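Local coordinates for protein 2'-deoxycytidine 5'-triphosphate deaminase (Agrobacterium tumefaciens, PDB 2R9Q) that probably deaminates dCTP to dUTP, a step on the route to thymidylate, at residues Ala234-Val238 / Leu239-Glu243; Val227-Val230 / Asp231-Ala234. All coordinates share one frame; numbering follows the deposited sequence.

How the interactions relate
The two contacts follow directly along the chain: interaction 2 (227-234) comes first, interaction 1 (234-243) second, and Ala-234 belongs to both. Their centres lie about 10 Å apart in the connection between strand 228-229, part of a small mixed sheet, and strand 242-246, part of a five-stranded antiparallel sheet. Each contains a tight turn, the first starting from Asp-229 of one strand and the second running into Trp-242 of the other. They also touch: His-236 CE1 comes 3.3 Å from Asp-229 N, and Phe-241 CE1 comes 3.4 Å from Val-228 CG2. The connection thus folds back on the strand it left before joining the larger sheet of the C-terminal dUTPase-like region.

Interaction 1 of 2, residues Ala234-Val238 / Leu239-Glu243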
loop_
_atom_site.group_PDB
_atom_site.type_symbol
_atom_site.label_atom_id
_atom_site.label_comp_id
_atom_site.label_asym_id
_atom_site.label_seq_id
_atom_site.Cartn_x
_atom_site.Cartn_y
_atom_site.Cartn_z
ATOM N N ALA B 234 -6.048 27.437 7.077
ATOM C CA ALA B 234 -6.845 28.226 6.099
ATOM C C ALA B 234 -6.074 28.814 4.901
ATOM O O ALA B 234 -6.702 29.425 4.037
ATOM C CB ALA B 234 -7.633 29.359 6.805
ATOM N N GLN B 235 -4.751 28.658 4.848
ATOM C CA GLN B 235 -3.933 29.162 3.739
ATOM C C GLN B 235 -3.855 28.174 2.580
ATOM O O GLN B 235 -3.354 28.506 1.503
ATOM C CB GLN B 235 -2.508 29.466 4.222
ATOM C CG GLN B 235 -2.399 30.557 5.315
ATOM N N HIS B 236 -4.347 26.960 2.805
ATOM C CA HIS B 236 -4.242 25.869 1.859
ATOM C C HIS B 236 -5.541 25.749 1.038
ATOM O O HIS B 236 -6.631 25.663 1.610
ATOM C CB HIS B 236 -3.976 24.563 2.632
ATOM C CG HIS B 236 -2.686 24.565 3.401
ATOM N ND1 HIS B 236 -2.619 24.862 4.747
ATOM C CD2 HIS B 236 -1.413 24.304 3.011
ATOM C CE1 HIS B 236 -1.360 24.798 5.145
ATOM N NE2 HIS B 236 -0.610 24.457 4.114
ATOM N N ASP B 237 -5.432 25.740 -0.292
ATOM C CA ASP B 237 -6.595 25.529 -1.143
ATOM C C ASP B 237 -7.219 24.172 -0.851
ATOM O O ASP B 237 -6.511 23.167 -0.715
ATOM C CB ASP B 237 -6.237 25.565 -2.630
ATOM C CG ASP B 237 -4.995 26.361 -2.911
ATOM O OD1 ASP B 237 -3.897 25.836 -2.587
ATOM O OD2 ASP B 237 -5.122 27.490 -3.445
ATOM N N VAL B 238 -8.543 24.143 -0.793
ATOM C CA VAL B 238 -9.273 22.897 -0.572
ATOM C C VAL B 238 -9.001 21.816 -1.646
ATOM O O VAL B 238 -8.689 20.679 -1.298
ATOM C CB VAL B 238 -10.790 23.136 -0.323
ATOM C CG1 VAL B 238 -10.965 23.918 0.971
ATOM C CG2 VAL B 238 -11.462 23.866 -1.497
ATOM N N LEU B 239 -9.053 22.192 -2.920
ATOM C CA LEU B 239 -8.944 21.233 -4.023
ATOM C C LEU B 239 -7.578 20.586 -4.254
ATOM O O LEU B 239 -7.472 19.666 -5.066
ATOM C CB LEU B 239 -9.415 21.868 -5.348
ATOM C CG LEU B 239 -10.856 21.641 -5.835
ATOM C CD1 LEU B 239 -11.753 20.778 -4.894
ATOM C CD2 LEU B 239 -11.499 22.978 -6.135
ATOM N N ASP B 240 -6.533 21.008 -3.559
ATOM C CA ASP B 240 -5.299 20.266 -3.720
ATOM C C ASP B 240 -4.891 19.412 -2.504
ATOM O O ASP B 240 -3.763 18.910 -2.456
ATOM C CB ASP B 240 -4.182 21.121 -4.348
ATOM C CG ASP B 240 -3.823 22.309 -3.537
ATOM O OD1 ASP B 240 -3.768 22.162 -2.288
ATOM O OD2 ASP B 240 -3.585 23.369 -4.175
ATOM N N PHE B 241 -5.856 19.212 -1.588
ATOM C CA PHE B 241 -5.764 18.267 -0.467
ATOM C C PHE B 241 -6.941 17.306 -0.335
ATOM O O PHE B 241 -6.780 16.171 0.102
ATOM C CB PHE B 241 -5.615 19.029 0.843
ATOM C CG PHE B 241 -4.332 19.753 0.944
ATOM C CD1 PHE B 241 -3.172 19.060 1.243
ATOM C CD2 PHE B 241 -4.264 21.130 0.712
ATOM C CE1 PHE B 241 -1.971 19.704 1.325
ATOM C CE2 PHE B 241 -3.043 21.788 0.774
ATOM C CZ PHE B 241 -1.894 21.073 1.087
ATOM N N TRP B 242 -8.128 17.785 -0.683
ATOM C CA TRP B 242 -9.356 17.029 -0.510
ATOM C C TRP B 242 -10.031 16.893 -1.864
ATOM O O TRP B 242 -9.898 17.778 -2.693
ATOM C CB TRP B 242 -10.244 17.734 0.503
ATOM C CG TRP B 242 -9.683 17.813 1.918
ATOM C CD1 TRP B 242 -9.738 16.839 2.877
ATOM C CD2 TRP B 242 -8.999 18.922 2.518
ATOM N NE1 TRP B 242 -9.133 17.261 4.028
ATOM C CE2 TRP B 242 -8.675 18.543 3.845
ATOM C CE3 TRP B 242 -8.645 20.215 2.074
ATOM C CZ2 TRP B 242 -8.007 19.418 4.744
ATOM C CZ3 TRP B 242 -7.965 21.086 2.945
ATOM C CH2 TRP B 242 -7.649 20.677 4.276
ATOM N N GLU B 243 -10.679 15.762 -2.100
ATOM C CA GLU B 243 -11.494 15.547 -3.281
ATOM C C GLU B 243 -12.936 15.572 -2.833
ATOM O O GLU B 243 -13.315 14.744 -2.007
ATOM C CB GLU B 243 -11.283 14.178 -3.925
ATOM C CG GLU B 243 -9.886 13.860 -4.341
ATOM C CD GLU B 243 -9.711 12.410 -4.768
ATOM O OE1 GLU B 243 -10.661 11.597 -4.562
ATOM O OE2 GLU B 243 -8.620 12.086 -5.304
#
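The carbonyl oxygen Val-238 O is gripped by two successive amides. Trp-242 N reaches it at 3.0 Å, almost in line with the carbonyl bond (C=O...N 174°). Phe-241 N stands 3.2 Å from Val-238 O and 47° above the carbonyl plane. Both N-H groups point well at the oxygen, so this one acceptor closes the turn over Leu-239 and Asp-240. The same oxygen lies close to the plane of the Trp-242 indole at its edge, 3.4 Å from CE3.

The rings of the second half fold back on the first. With CG anti to its own carbonyl carbon (chi1 -67°), Phe-241 turns its ring toward His-236, and its CE2 packs 3.5 Å from His-236 CB and also against CD2 of the imidazole. The two rings are nearly perpendicular but obliquely placed. On the same flank of the phenyl ring, Asp-237 O meets the edge in plane, 3.4 Å from Phe-241 CD2. Phe-241 CB in turn covers one face of the indole near its rim. The imidazole is also tied to the preceding turn, since His-236 ND1 is hydrogen-bonded to Lys-233 O.

On the more exposed side, two carboxylates crowd together. Asp-237 OD1 lies 3.0 Å from Asp-240 OD2, with the carboxylate planes steeply turned against each other; two acceptors this close would probably repel if both were charged, and their closeness could raise the pKa of one of them.

Around the contact, Trp-242 meets the Phe-153 ring edge-to-face, and Phe-241 and Glu-243 pair by backbone bonds with Lys-222 and Arg-220. Leu-239 packs on Arg-248 of a second subunit. The arrangement is a type I beta turn, extended by a bond one residue further on, that leads into strand 242-246 of an antiparallel beta sheet.

Interaction 2 of 2, residues Val227-Val230 / Asp231-Ala234; sequences VVDV and DKKA
Lys-233 NZ and Val-230 O make the firm side of this contact, a 2.6 Å hydrogen bond that lies in the carbonyl plane on a lone pair. The Lys-233 chain runs extended to CE, which lies 4.1 Å from Val-230 CB, and a final bend (chi4 76°) turns NZ in to Val-230 O. Beside this bond a water accepts from Lys-233 N at 3.0 Å and donates only weakly to the carbonyl oxygens of Val-230 and Asp-231. Val-230 itself is buried against Ile-155 and Val-157 of the neighbouring strand.

Asp-229 grips the following residues twice: its OD1 takes Asp-231 N at 3.0 Å on the anti lone pair, and its backbone O takes Lys-232 N at 3.1 Å. Its CG is swung anti to the backbone N (chi1 -160°), a position that brings OD1 to the amide of Asp-231. Arg-158 forms salt bridges with both Asp-229 and Asp-231, which would offset much of the negative charge there.

The exposed side, that of Lys-232, is looser. Its chain curls past the aspartate, CG 3.6 Å from Asp-229 CG, to end in a weak salt bridge, NZ to Asp-229 OD2 at 3.3 Å.

An Asx turn combined with a type I beta turn over Val-230 and Asp-231, starting from Asp-229 of strand 228-229, which pairs in parallel with strand 155-157, is what this arrangement represents.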
loop_
_atom_site.group_PDB
_atom_site.type_symbol
_atom_site.label_atom_id
_atom_site.label_comp_id
_atom_site.label_asym_id
_atom_site.label_seq_id
_atom_site.Cartn_x
_atom_site.Cartn_y
_atom_site.Cartn_z
ATOM N N VAL B 227 2.906 19.831 1.900
ATOM C CA VAL B 227 2.903 19.657 3.342
ATOM C C VAL B 227 1.849 20.601 3.913
ATOM O O VAL B 227 1.663 21.662 3.381
ATOM C CB VAL B 227 4.308 19.905 3.967
ATOM C CG1 VAL B 227 5.317 18.967 3.360
ATOM C CG2 VAL B 227 4.741 21.359 3.765
ATOM N N VAL B 228 1.128 20.189 4.949
ATOM C CA VAL B 228 0.175 21.067 5.572
ATOM C C VAL B 228 0.748 21.709 6.812
ATOM O O VAL B 228 1.063 21.005 7.743
ATOM C CB VAL B 228 -1.141 20.372 5.962
ATOM C CG1 VAL B 228 -2.075 21.401 6.620
ATOM C CG2 VAL B 228 -1.785 19.758 4.766
ATOM N N ASP B 229 0.871 23.041 6.804
ATOM C CA ASP B 229 1.181 23.815 8.009
ATOM C C ASP B 229 -0.053 23.874 8.925
ATOM O O ASP B 229 -1.074 24.462 8.588
ATOM C CB ASP B 229 1.693 25.224 7.663
ATOM C CG ASP B 229 2.466 25.889 8.814
ATOM O OD1 ASP B 229 2.040 25.777 9.987
ATOM O OD2 ASP B 229 3.499 26.552 8.542
ATOM N N VAL B 230 0.081 23.230 10.080
ATOM C CA VAL B 230 -0.987 23.083 11.055
ATOM C C VAL B 230 -1.313 24.387 11.784
ATOM O O VAL B 230 -2.377 24.526 12.374
ATOM C CB VAL B 230 -0.673 21.943 12.087
ATOM C CG1 VAL B 230 -0.336 20.634 11.343
ATOM C CG2 VAL B 230 0.418 22.356 13.101
ATOM N N ASP B 231 -0.380 25.336 11.736
ATOM C CA ASP B 231 -0.624 26.710 12.219
ATOM C C ASP B 231 -1.359 27.603 11.198
ATOM O O ASP B 231 -1.977 28.543 11.580
ATOM C CB ASP B 231 0.675 27.367 12.677
ATOM C CG ASP B 231 1.370 26.606 13.805
ATOM O OD1 ASP B 231 0.809 25.628 14.329
ATOM O OD2 ASP B 231 2.503 26.981 14.177
ATOM N N LYS B 232 -1.318 27.278 9.918
ATOM C CA LYS B 232 -1.894 28.119 8.880
ATOM C C LYS B 232 -2.803 27.272 8.009
ATOM O O LYS B 232 -2.624 27.223 6.818
ATOM C CB LYS B 232 -0.798 28.734 7.981
ATOM C CG LYS B 232 0.570 28.955 8.575
ATOM C CD LYS B 232 0.621 30.098 9.568
ATOM C CE LYS B 232 2.034 30.728 9.601
ATOM N NZ LYS B 232 3.140 29.678 9.678
ATOM N N LYS B 233 -3.776 26.592 8.596
ATOM C CA LYS B 233 -4.567 25.612 7.827
ATOM C C LYS B 233 -5.489 26.269 6.769
ATOM O O LYS B 233 -5.645 25.733 5.683
ATOM C CB LYS B 233 -5.355 24.667 8.744
ATOM C CG LYS B 233 -4.534 23.864 9.718
ATOM C CD LYS B 233 -5.428 22.923 10.520
ATOM C CE LYS B 233 -4.730 22.383 11.735
ATOM N NZ LYS B 233 -4.626 23.358 12.855
ATOM N N ALA B 234 -6.048 27.437 7.077
ATOM C CA ALA B 234 -6.845 28.226 6.099
ATOM C C ALA B 234 -6.074 28.814 4.901
ATOM O O ALA B 234 -6.702 29.425 4.037
ATOM C CB ALA B 234 -7.633 29.359 6.805
HETATM O O HOH W 1 -4.563 26.880 11.493
#